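Local coordinates for protein TRAP-type transporter, periplasmic component (PDB 4P8B) that binds (S)-2-acetolactate and, as the periplasmic component of a TRAP-type transporter, probably hands it to the membrane partner for uptake, at residues E50-L55 and M93-T98; N109-P114 and K121-L126; S180-E185 and A317-K322; K281-A284 and A290-D293. All coordinates share one frame; numbering follows the deposited sequence.

Contact 1 (E50-L55 and M93-T98); sequences EIWADL and MAVGST
Selenomethionine Met-93 meets the indole of Trp-52 methyl first. Its CE lies over one face of the six-membered ring, 3.6 Å from the centroid and 24° off the ring normal, a CH-pi contact. The selenium stands behind the methyl: SE is 5.3 Å from the same Trp-52 centroid, so the Met-aromatic part of the interaction is long and the methyl does the touching. CE is offset toward the rim and comes within 3.4 Å of Trp-52 CZ2. Bends at chi2 and chi3 (the latter -68°) turn the end of the Met-93 chain onto the ring, which reaches it from the opposite direction.

The rest of the indole is met differently. Near the ring plane, the carbonyl oxygen of Ala-94 lies 3.7 Å from CZ3 of Trp-52. Val-95 approaches obliquely, its CG2 3.9 Å from Trp-52 CE3, and the two side chains slide past each other. The polar end of the indole is satisfied elsewhere, since NE1 of Trp-52 bonds to the carbonyl of Val-264.

Segment 50-55 of helix 44-59 runs nearly antiparallel to strand 93-97, at 158°, and that strand is central in the five-stranded sheet, between strands 33-36 and 241-249. Phe-246 of the latter strand adds an edge-to-face ring contact to Trp-52, Met-35 touches it from strand 33-36, and helix 258-279 packs on it through Ala-267 and Ala-268.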
loop_
_atom_site.group_PDB
_atom_site.type_symbol
_atom_site.label_atom_id
_atom_site.label_comp_id
_atom_site.label_asym_id
_atom_site.label_seq_id
_atom_site.Cartn_x
_atom_site.Cartn_y
_atom_site.Cartn_z
ATOM N N GLU A 50 0.884 -5.411 14.847
ATOM C CA GLU A 50 0.617 -5.822 16.223
ATOM C C GLU A 50 0.762 -7.331 16.358
ATOM O O GLU A 50 1.368 -7.816 17.311
ATOM C CB GLU A 50 -0.801 -5.395 16.573
ATOM C CG GLU A 50 -1.259 -5.525 18.004
ATOM C CD GLU A 50 -2.624 -4.851 18.176
ATOM O OE1 GLU A 50 -3.644 -5.462 17.788
ATOM O OE2 GLU A 50 -2.680 -3.696 18.651
ATOM N N ILE A 51 0.199 -8.081 15.418
ATOM C CA ILE A 51 0.283 -9.541 15.461
ATOM C C ILE A 51 1.741 -9.972 15.368
ATOM O O ILE A 51 2.188 -10.859 16.104
ATOM C CB ILE A 51 -0.536 -10.182 14.320
ATOM C CG1 ILE A 51 -2.030 -9.930 14.549
ATOM C CG2 ILE A 51 -0.253 -11.689 14.190
ATOM C CD1 ILE A 51 -2.926 -10.209 13.339
ATOM N N TRP A 52 2.505 -9.332 14.491
ATOM C CA TRP A 52 3.911 -9.669 14.342
ATOM C C TRP A 52 4.626 -9.451 15.668
ATOM O O TRP A 52 5.359 -10.325 16.148
ATOM C CB TRP A 52 4.529 -8.792 13.257
ATOM C CG TRP A 52 5.941 -9.150 12.890
ATOM C CD1 TRP A 52 6.598 -10.331 13.122
ATOM C CD2 TRP A 52 6.867 -8.302 12.219
ATOM N NE1 TRP A 52 7.880 -10.258 12.618
ATOM C CE2 TRP A 52 8.070 -9.020 12.063
ATOM C CE3 TRP A 52 6.794 -6.995 11.721
ATOM C CZ2 TRP A 52 9.182 -8.478 11.428
ATOM C CZ3 TRP A 52 7.896 -6.463 11.090
ATOM C CH2 TRP A 52 9.075 -7.207 10.935
ATOM N N ALA A 53 4.427 -8.283 16.261
ATOM C CA ALA A 53 5.100 -7.951 17.514
ATOM C C ALA A 53 4.729 -8.933 18.613
ATOM O O ALA A 53 5.612 -9.404 19.349
ATOM C CB ALA A 53 4.744 -6.531 17.912
ATOM N N ASP A 54 3.447 -9.267 18.725
ATOM C CA ASP A 54 2.970 -10.178 19.768
ATOM C C ASP A 54 3.560 -11.565 19.555
ATOM O O ASP A 54 3.994 -12.219 20.511
ATOM C CB ASP A 54 1.437 -10.271 19.809
ATOM C CG ASP A 54 0.762 -8.974 20.233
ATOM O OD1 ASP A 54 1.456 -8.061 20.720
ATOM O OD2 ASP A 54 -0.478 -8.878 20.091
ATOM N N LEU A 55 3.613 -12.037 18.314
ATOM C CA LEU A 55 4.132 -13.379 18.079
ATOM C C LEU A 55 5.624 -13.445 18.371
ATOM O O LEU A 55 6.115 -14.445 18.899
ATOM C CB LEU A 55 3.877 -13.811 16.640
ATOM C CG LEU A 55 2.432 -14.121 16.253
ATOM C CD1 LEU A 55 2.355 -14.479 14.766
ATOM C CD2 LEU A 55 1.840 -15.253 17.089
HETATM N N MSE A 93 12.504 -1.830 12.584
HETATM C CA MSE A 93 11.711 -2.727 11.756
HETATM C C MSE A 93 10.442 -2.001 11.335
HETATM O O MSE A 93 10.101 -0.957 11.894
HETATM C CB MSE A 93 11.378 -4.041 12.473
HETATM C CG MSE A 93 10.571 -3.960 13.768
HETATM SE SE MSE A 93 11.110 -5.383 15.097
HETATM C CE MSE A 93 10.462 -6.905 14.121
ATOM N N ALA A 94 9.728 -2.523 10.352
ATOM C CA ALA A 94 8.535 -1.843 9.872
ATOM C C ALA A 94 7.642 -2.771 9.093
ATOM O O ALA A 94 8.096 -3.803 8.586
ATOM C CB ALA A 94 8.937 -0.670 8.997
ATOM N N VAL A 95 6.370 -2.418 9.023
ATOM C CA VAL A 95 5.483 -2.929 7.989
ATOM C C VAL A 95 5.186 -1.719 7.119
ATOM O O VAL A 95 4.602 -0.759 7.598
ATOM C CB VAL A 95 4.195 -3.554 8.547
ATOM C CG1 VAL A 95 3.365 -4.110 7.405
ATOM C CG2 VAL A 95 4.510 -4.644 9.571
ATOM N N GLY A 96 5.661 -1.721 5.882
ATOM C CA GLY A 96 5.528 -0.573 5.012
ATOM C C GLY A 96 4.750 -0.851 3.752
ATOM O O GLY A 96 4.672 -1.976 3.282
ATOM N N SER A 97 4.181 0.204 3.196
ATOM C CA SER A 97 3.588 0.152 1.875
ATOM C C SER A 97 4.648 0.375 0.808
ATOM O O SER A 97 5.502 1.256 0.922
ATOM C CB SER A 97 2.518 1.228 1.711
ATOM O OG SER A 97 2.161 1.326 0.329
ATOM N N THR A 98 4.544 -0.391 -0.265
ATOM C CA THR A 98 5.432 -0.218 -1.401
ATOM C C THR A 98 5.397 1.208 -1.968
ATOM O O THR A 98 6.400 1.667 -2.526
ATOM C CB THR A 98 5.143 -1.250 -2.500
ATOM O OG1 THR A 98 3.781 -1.134 -2.917
ATOM C CG2 THR A 98 5.399 -2.671 -1.991
#

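Contact 2 (N109-P114 and K121-L126); sequences NLFSLP and KALDAL
Phe-111 and Leu-126 both carry CG trans to their own carbonyl carbon (chi1 -60° and -56°), and these torsions bring the phenyl ring and the isobutyl group together between the two backbones. The CB of Phe-111 does not itself aim at helix 120-127, yet the end of the ring comes nearer, whereas the CB of Leu-126 points at the other segment. The two side chains then run past each other in opposite senses, and CE1 of Phe-111 rests 4.0 Å from CD1 and 4.1 Å from CB of Leu-126.

One helical turn earlier, Leu-123 crosses Phe-111 at roughly a right angle. Leu-123 CD1 is 4.2 Å from Phe-111 CD1 and meets the ring obliquely, as does CD1 of Leu-126. In this family 7 solute-binding protein the contact folds the chain back on itself: a 3-10 turn at 109-112 leads through a short loop into helix 120-127, and the two leucines, three residues apart, present the helix's apolar side to the turn. Within the turn, Ser-112 N is bonded to Asn-109 O at 2.8 Å.

Leu-110 was modelled in two conformers; in the one described its CD2 lies 3.7 Å from Leu-126 CD1, a contact that is less certain for that reason. Helix 329-340 lines the same apolar layer, with Leu-331 against Leu-110 and Ala-335 against Leu-126. At the start of helix 120-127, the side chain of Asp-119 accepts a hydrogen bond from the backbone N of Ala-122.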
loop_
_atom_site.group_PDB
_atom_site.type_symbol
_atom_site.label_atom_id
_atom_site.label_comp_id
_atom_site.label_asym_id
_atom_site.label_seq_id
_atom_site.Cartn_x
_atom_site.Cartn_y
_atom_site.Cartn_z
ATOM N N ASN A 109 7.746 0.813 -7.641
ATOM C CA ASN A 109 6.755 1.445 -8.506
ATOM C C ASN A 109 5.970 0.424 -9.360
ATOM O O ASN A 109 4.931 0.754 -9.896
ATOM C CB ASN A 109 7.397 2.469 -9.432
ATOM C CG ASN A 109 7.813 3.736 -8.728
ATOM O OD1 ASN A 109 6.978 4.490 -8.247
ATOM N ND2 ASN A 109 9.111 3.994 -8.701
ATOM N N LEU A 110 6.467 -0.800 -9.477
ATOM C CA LEU A 110 5.788 -1.818 -10.256
ATOM C C LEU A 110 4.333 -1.969 -9.829
ATOM O O LEU A 110 3.434 -2.076 -10.671
ATOM C CB LEU A 110 6.531 -3.142 -10.123
ATOM C CG LEU A 110 6.087 -4.278 -11.032
ATOM C CD1 LEU A 110 7.271 -5.147 -11.427
ATOM C CD2 LEU A 110 5.034 -5.133 -10.346
ATOM N N PHE A 111 4.076 -1.935 -8.523
ATOM C CA PHE A 111 2.732 -2.108 -8.026
ATOM C C PHE A 111 1.838 -0.883 -8.246
ATOM O O PHE A 111 0.600 -0.958 -8.094
ATOM C CB PHE A 111 2.744 -2.494 -6.530
ATOM C CG PHE A 111 3.480 -3.772 -6.254
ATOM C CD1 PHE A 111 2.914 -4.999 -6.608
ATOM C CD2 PHE A 111 4.733 -3.769 -5.671
ATOM C CE1 PHE A 111 3.581 -6.173 -6.369
ATOM C CE2 PHE A 111 5.404 -4.962 -5.446
ATOM C CZ PHE A 111 4.825 -6.150 -5.786
ATOM N N SER A 112 2.471 0.232 -8.614
ATOM C CA SER A 112 1.781 1.480 -8.887
ATOM C C SER A 112 1.526 1.696 -10.376
ATOM O O SER A 112 0.985 2.719 -10.746
ATOM C CB SER A 112 2.596 2.657 -8.350
ATOM O OG SER A 112 2.744 2.496 -6.946
ATOM N N LEU A 113 1.933 0.777 -11.245
ATOM C CA LEU A 113 1.649 0.943 -12.670
ATOM C C LEU A 113 0.152 0.869 -12.924
ATOM O O LEU A 113 -0.493 -0.099 -12.538
ATOM C CB LEU A 113 2.334 -0.148 -13.479
ATOM C CG LEU A 113 3.851 -0.069 -13.578
ATOM C CD1 LEU A 113 4.394 -1.374 -14.159
ATOM C CD2 LEU A 113 4.277 1.119 -14.424
ATOM N N PRO A 114 -0.414 1.892 -13.575
ATOM C CA PRO A 114 -1.882 1.930 -13.672
ATOM C C PRO A 114 -2.427 0.787 -14.529
ATOM O O PRO A 114 -1.992 0.577 -15.651
ATOM C CB PRO A 114 -2.159 3.313 -14.293
ATOM C CG PRO A 114 -0.855 3.715 -14.959
ATOM C CD PRO A 114 0.227 3.097 -14.107
ATOM N N LYS A 121 -5.907 -12.353 -7.643
ATOM C CA LYS A 121 -5.096 -13.448 -8.166
ATOM C C LYS A 121 -3.859 -12.867 -8.852
ATOM O O LYS A 121 -2.776 -13.453 -8.796
ATOM C CB LYS A 121 -5.914 -14.305 -9.128
ATOM C CG LYS A 121 -5.384 -15.719 -9.290
ATOM C CD LYS A 121 -6.431 -16.639 -9.937
ATOM C CE LYS A 121 -5.944 -18.071 -10.013
ATOM N NZ LYS A 121 -6.935 -18.960 -10.689
ATOM N N ALA A 122 -4.004 -11.710 -9.476
ATOM C CA ALA A 122 -2.898 -11.062 -10.170
ATOM C C ALA A 122 -1.884 -10.521 -9.183
ATOM O O ALA A 122 -0.683 -10.671 -9.389
ATOM C CB ALA A 122 -3.417 -9.957 -11.080
ATOM N N LEU A 123 -2.344 -9.879 -8.120
ATOM C CA LEU A 123 -1.432 -9.386 -7.117
ATOM C C LEU A 123 -0.662 -10.546 -6.486
ATOM O O LEU A 123 0.566 -10.481 -6.308
ATOM C CB LEU A 123 -2.229 -8.594 -6.063
ATOM C CG LEU A 123 -1.507 -8.071 -4.822
ATOM C CD1 LEU A 123 -0.293 -7.270 -5.188
ATOM C CD2 LEU A 123 -2.439 -7.243 -3.942
ATOM N N ASP A 124 -1.373 -11.619 -6.150
ATOM C CA ASP A 124 -0.735 -12.775 -5.532
ATOM C C ASP A 124 0.274 -13.407 -6.481
ATOM O O ASP A 124 1.293 -13.929 -6.041
ATOM C CB ASP A 124 -1.783 -13.806 -5.089
ATOM C CG ASP A 124 -2.576 -13.351 -3.869
ATOM O OD1 ASP A 124 -2.082 -12.485 -3.117
ATOM O OD2 ASP A 124 -3.672 -13.904 -3.653
ATOM N N ALA A 125 -0.005 -13.387 -7.785
ATOM C CA ALA A 125 0.934 -13.945 -8.760
ATOM C C ALA A 125 2.255 -13.193 -8.738
ATOM O O ALA A 125 3.290 -13.772 -9.040
ATOM C CB ALA A 125 0.338 -13.941 -10.149
ATOM N N LEU A 126 2.218 -11.925 -8.386
ATOM C CA LEU A 126 3.437 -11.134 -8.271
ATOM C C LEU A 126 4.137 -11.404 -6.950
ATOM O O LEU A 126 5.308 -11.797 -6.929
ATOM C CB LEU A 126 3.153 -9.648 -8.456
ATOM C CG LEU A 126 2.447 -9.274 -9.757
ATOM C CD1 LEU A 126 2.432 -7.771 -9.899
ATOM C CD2 LEU A 126 3.112 -9.924 -10.935
#

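Contact 3 (S180-E185 and A317-K322); sequences SPLYIE and AKVYDK
Glu-185 leans from helix 181-189 toward Val-319 and Lys-322 of helix 317-327. Its CB sits 4.3 Å from CG2 of Val-319, the methyl that also rests 3.6 Å from the Glu-185 carbonyl oxygen. From CB the chain runs on extended through CG (chi2 -177°), which carries the carboxylate out to the lysine. Glu-185 OE1 takes a hydrogen bond of 3.2 Å from Lys-322 NZ, the stronger arm of a salt bridge. The ammonium comes to OE1 from above the carboxylate, 40° out of its plane. Lys-322 CD also lies alongside, 3.5 Å from Glu-185 OE1. The strongest polar partner of the carboxylate is the indole NE1 of Trp-323, the next residue along the helix, which also donates to Glu-185 OE1 and should fix the rotation of the carboxylate and favour its charged form.

Glu-185 OE2 gets only a weak bond of 3.4 Å from Lys-322 NZ, but a water donates to Glu-185 OE2 at 2.7 Å. The same water weakly accepts from Lys-322 NZ, so the ion pair is closed both directly and through solvent. Lys-322 is fully extended and crosses Glu-185 at about a right angle.

Beside this polar layer, CD1 of Leu-182 and CG1 of Val-319 are pressed to 3.5 Å, tighter than usual for two methyls. The two helix segments run at 154° to each other, so this is a near-antiparallel helix-helix contact, with an apolar pair next to a partly exposed salt bridge, between two helices distant in the sequence.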
loop_
_atom_site.group_PDB
_atom_site.type_symbol
_atom_site.label_atom_id
_atom_site.label_comp_id
_atom_site.label_asym_id
_atom_site.label_seq_id
_atom_site.Cartn_x
_atom_site.Cartn_y
_atom_site.Cartn_z
ATOM N N SER A 180 4.789 10.265 -4.311
ATOM C CA SER A 180 5.614 9.465 -5.212
ATOM C C SER A 180 5.232 9.877 -6.644
ATOM O O SER A 180 4.074 9.744 -7.013
ATOM C CB SER A 180 5.382 7.978 -4.943
ATOM O OG SER A 180 5.417 7.190 -6.124
ATOM N N PRO A 181 6.196 10.409 -7.426
ATOM C CA PRO A 181 5.907 11.108 -8.690
ATOM C C PRO A 181 5.042 10.364 -9.714
ATOM O O PRO A 181 4.329 10.994 -10.481
ATOM C CB PRO A 181 7.298 11.399 -9.282
ATOM C CG PRO A 181 8.300 10.861 -8.315
ATOM C CD PRO A 181 7.610 10.551 -7.034
ATOM N N LEU A 182 5.096 9.039 -9.728
ATOM C CA LEU A 182 4.254 8.281 -10.639
ATOM C C LEU A 182 2.783 8.614 -10.444
ATOM O O LEU A 182 2.028 8.753 -11.420
ATOM C CB LEU A 182 4.546 6.792 -10.443
ATOM C CG LEU A 182 3.658 5.756 -11.147
ATOM C CD1 LEU A 182 3.364 6.080 -12.617
ATOM C CD2 LEU A 182 4.355 4.413 -11.043
ATOM N N TYR A 183 2.353 8.775 -9.198
ATOM C CA TYR A 183 0.952 9.101 -8.954
ATOM C C TYR A 183 0.559 10.478 -9.505
ATOM O O TYR A 183 -0.551 10.658 -10.020
ATOM C CB TYR A 183 0.587 8.962 -7.456
ATOM C CG TYR A 183 0.498 7.516 -7.079
ATOM C CD1 TYR A 183 -0.664 6.790 -7.283
ATOM C CD2 TYR A 183 1.621 6.827 -6.612
ATOM C CE1 TYR A 183 -0.726 5.432 -6.990
ATOM C CE2 TYR A 183 1.572 5.482 -6.330
ATOM C CZ TYR A 183 0.397 4.783 -6.538
ATOM O OH TYR A 183 0.356 3.437 -6.276
ATOM N N ILE A 184 1.470 11.441 -9.434
ATOM C CA ILE A 184 1.213 12.743 -10.036
ATOM C C ILE A 184 1.009 12.590 -11.538
ATOM O O ILE A 184 0.083 13.158 -12.102
ATOM C CB ILE A 184 2.356 13.731 -9.758
ATOM C CG1 ILE A 184 2.411 14.066 -8.258
ATOM C CG2 ILE A 184 2.185 15.000 -10.571
ATOM C CD1 ILE A 184 1.190 14.803 -7.743
ATOM N N GLU A 185 1.870 11.810 -12.176
ATOM C CA GLU A 185 1.782 11.609 -13.619
ATOM C C GLU A 185 0.513 10.859 -14.023
ATOM O O GLU A 185 -0.124 11.212 -15.028
ATOM C CB GLU A 185 3.034 10.891 -14.131
ATOM C CG GLU A 185 4.263 11.774 -14.021
ATOM C CD GLU A 185 5.511 11.132 -14.588
ATOM O OE1 GLU A 185 5.399 10.337 -15.543
ATOM O OE2 GLU A 185 6.614 11.426 -14.082
ATOM N N ALA A 317 -1.978 4.599 -20.449
ATOM C CA ALA A 317 -1.002 3.691 -21.045
ATOM C C ALA A 317 0.374 4.322 -21.300
ATOM O O ALA A 317 1.388 3.634 -21.208
ATOM C CB ALA A 317 -1.556 3.118 -22.337
ATOM N N LYS A 318 0.417 5.612 -21.617
ATOM C CA LYS A 318 1.693 6.266 -21.885
ATOM C C LYS A 318 2.483 6.398 -20.582
ATOM O O LYS A 318 3.700 6.230 -20.552
ATOM C CB LYS A 318 1.484 7.634 -22.550
ATOM N N VAL A 319 1.789 6.669 -19.482
ATOM C CA VAL A 319 2.435 6.697 -18.171
ATOM C C VAL A 319 2.966 5.303 -17.843
ATOM O O VAL A 319 4.100 5.134 -17.386
ATOM C CB VAL A 319 1.450 7.166 -17.067
ATOM C CG1 VAL A 319 2.015 6.958 -15.693
ATOM C CG2 VAL A 319 1.089 8.643 -17.260
ATOM N N TYR A 320 2.131 4.289 -18.048
ATOM C CA TYR A 320 2.548 2.908 -17.847
ATOM C C TYR A 320 3.838 2.593 -18.615
ATOM O O TYR A 320 4.788 2.071 -18.046
ATOM C CB TYR A 320 1.436 1.977 -18.298
ATOM C CG TYR A 320 1.687 0.496 -18.118
ATOM C CD1 TYR A 320 2.531 -0.198 -18.973
ATOM C CD2 TYR A 320 1.028 -0.215 -17.126
ATOM C CE1 TYR A 320 2.727 -1.548 -18.822
ATOM C CE2 TYR A 320 1.208 -1.573 -16.989
ATOM C CZ TYR A 320 2.060 -2.230 -17.823
ATOM O OH TYR A 320 2.211 -3.585 -17.637
ATOM N N ASP A 321 3.873 2.938 -19.898
ATOM C CA ASP A 321 5.012 2.596 -20.736
ATOM C C ASP A 321 6.272 3.325 -20.268
ATOM O O ASP A 321 7.373 2.751 -20.245
ATOM C CB ASP A 321 4.715 2.952 -22.197
ATOM C CG ASP A 321 3.627 2.087 -22.812
ATOM O OD1 ASP A 321 3.333 0.994 -22.277
ATOM O OD2 ASP A 321 3.067 2.509 -23.849
ATOM N N LYS A 322 6.110 4.594 -19.895
ATOM C CA LYS A 322 7.224 5.390 -19.404
ATOM C C LYS A 322 7.824 4.761 -18.146
ATOM O O LYS A 322 9.045 4.570 -18.047
ATOM C CB LYS A 322 6.761 6.824 -19.119
ATOM C CG LYS A 322 7.798 7.669 -18.388
ATOM C CD LYS A 322 7.305 9.102 -18.190
ATOM C CE LYS A 322 8.363 9.931 -17.470
ATOM N NZ LYS A 322 7.924 11.316 -17.166
HETATM O O HOH W 1 9.136 10.573 -14.437
#

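Contact 4 (K281-A284 and A290-D293); sequences KGLA and AWKD
Ala-290 presents its CB to the loop at 281-284, where two carbonyl oxygens and a leucine methyl meet it. Ala-290 CB is 3.4 Å from Gly-282 O and 3.7 Å from Lys-281 O. Leu-283 CD2 is 3.9 Å from Ala-290 CB. The backbone of Ala-290 is gripped as well. Its N donates to Gly-282 O at 3.0 Å in a nearly straight bond, with 164° at the hydrogen, although the donor sits tilted from the carbonyl plane. Leu-283 CD2 reaches one residue further, touching CD1 of Trp-291 at 3.9 Å, and its side chain crosses the indole obliquely.

Behind this first shell, Gly-282 has a positive phi of 68°, which favours glycine, and its carbonyl meets Ala-290 N. The indole of Trp-291 makes an edge-to-face contact with Phe-221 of helix 218-223, which probably contributes to its placement. Gln-218, on that same helix, touches Leu-283, Ala-290 and Trp-291 together, while Tyr-120 packs on Leu-283. Lys-281 NZ and Asp-293 OD2 are oppositely charged but 6.3 Å apart, too far for a salt bridge.

Ala-290 lies in the first turn of helix 289-295, where backbone N-H groups have no acceptor one turn earlier within the helix. The carbonyl of Gly-282 supplies one from the preceding loop, so the helix start is tied by a backbone bond, with apolar contacts from Leu-283 beside it.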
loop_
_atom_site.group_PDB
_atom_site.type_symbol
_atom_site.label_atom_id
_atom_site.label_comp_id
_atom_site.label_asym_id
_atom_site.label_seq_id
_atom_site.Cartn_x
_atom_site.Cartn_y
_atom_site.Cartn_z
ATOM N N LYS A 281 -11.265 -8.690 3.714
ATOM C CA LYS A 281 -12.578 -9.012 4.266
ATOM C C LYS A 281 -13.690 -8.317 3.458
ATOM O O LYS A 281 -13.667 -7.107 3.263
ATOM C CB LYS A 281 -12.646 -8.606 5.739
ATOM C CG LYS A 281 -13.959 -8.962 6.410
ATOM C CD LYS A 281 -13.999 -8.494 7.862
ATOM C CE LYS A 281 -15.170 -9.112 8.594
ATOM N NZ LYS A 281 -16.388 -9.086 7.747
ATOM N N GLY A 282 -14.640 -9.102 2.954
ATOM C CA GLY A 282 -15.755 -8.564 2.187
ATOM C C GLY A 282 -15.398 -7.982 0.831
ATOM O O GLY A 282 -16.232 -7.285 0.238
ATOM N N LEU A 283 -14.212 -8.291 0.304
ATOM C CA LEU A 283 -13.719 -7.674 -0.942
ATOM C C LEU A 283 -13.362 -8.635 -2.061
ATOM O O LEU A 283 -13.632 -8.351 -3.215
ATOM C CB LEU A 283 -12.469 -6.837 -0.670
ATOM C CG LEU A 283 -12.739 -5.616 0.176
ATOM C CD1 LEU A 283 -11.429 -5.045 0.692
ATOM C CD2 LEU A 283 -13.508 -4.570 -0.634
ATOM N N ALA A 284 -12.706 -9.741 -1.740
ATOM C CA ALA A 284 -12.259 -10.674 -2.768
ATOM C C ALA A 284 -13.365 -11.683 -3.041
ATOM O O ALA A 284 -13.124 -12.888 -3.102
ATOM C CB ALA A 284 -10.977 -11.372 -2.334
ATOM N N ALA A 290 -18.268 -5.398 1.401
ATOM C CA ALA A 290 -17.641 -4.350 2.165
ATOM C C ALA A 290 -17.996 -2.980 1.600
ATOM O O ALA A 290 -18.176 -2.029 2.351
ATOM C CB ALA A 290 -16.139 -4.552 2.203
ATOM N N TRP A 291 -18.072 -2.862 0.280
ATOM C CA TRP A 291 -18.493 -1.588 -0.303
ATOM C C TRP A 291 -19.990 -1.326 -0.090
ATOM O O TRP A 291 -20.401 -0.178 0.075
ATOM C CB TRP A 291 -18.096 -1.499 -1.788
ATOM C CG TRP A 291 -16.644 -1.134 -1.954
ATOM C CD1 TRP A 291 -15.657 -1.884 -2.538
ATOM C CD2 TRP A 291 -16.022 0.076 -1.514
ATOM N NE1 TRP A 291 -14.458 -1.210 -2.480
ATOM C CE2 TRP A 291 -14.655 -0.009 -1.846
ATOM C CE3 TRP A 291 -16.481 1.214 -0.844
ATOM C CZ2 TRP A 291 -13.757 1.018 -1.559
ATOM C CZ3 TRP A 291 -15.581 2.223 -0.550
ATOM C CH2 TRP A 291 -14.224 2.108 -0.904
ATOM N N LYS A 292 -20.799 -2.374 -0.048
ATOM C CA LYS A 292 -22.209 -2.188 0.276
ATOM C C LYS A 292 -22.353 -1.635 1.683
ATOM O O LYS A 292 -23.261 -0.847 1.957
ATOM C CB LYS A 292 -22.956 -3.508 0.126
ATOM C CG LYS A 292 -23.040 -3.971 -1.318
ATOM C CD LYS A 292 -23.728 -5.324 -1.439
ATOM C CE LYS A 292 -23.746 -5.809 -2.885
ATOM N NZ LYS A 292 -24.321 -7.183 -3.013
ATOM N N ASP A 293 -21.469 -2.042 2.586
ATOM C CA ASP A 293 -21.467 -1.493 3.935
ATOM C C ASP A 293 -21.263 0.022 3.917
ATOM O O ASP A 293 -21.817 0.740 4.749
ATOM C CB ASP A 293 -20.389 -2.170 4.788
ATOM C CG ASP A 293 -20.698 -3.629 5.058
ATOM O OD1 ASP A 293 -21.891 -4.000 5.000
ATOM O OD2 ASP A 293 -19.743 -4.396 5.324
#

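Contacts 2 and 3 lie closest, their centres 15 Å apart, and are joined by a probable hydrogen bond of 2.7 Å between Ser-112 OG and Tyr-183 OH. Contact 1 connects to contact 2 where Thr-98 CG2 packs on Phe-111 CD2 at 3.9 Å. Contact 4 touches none of the others, coming nearest to contact 2, about 7 Å between nearest atoms; in sequence it is nested inside the loop that contact 3 closes. Segment 93-98 of contact 1 reaches the acetolactate pocket through Ser-97, which touches the ligand. The other contacts stand back from it: the side chains of Phe-111, Trp-291 and Leu-182 are about 11, 12 and 13 Å from acetolactate.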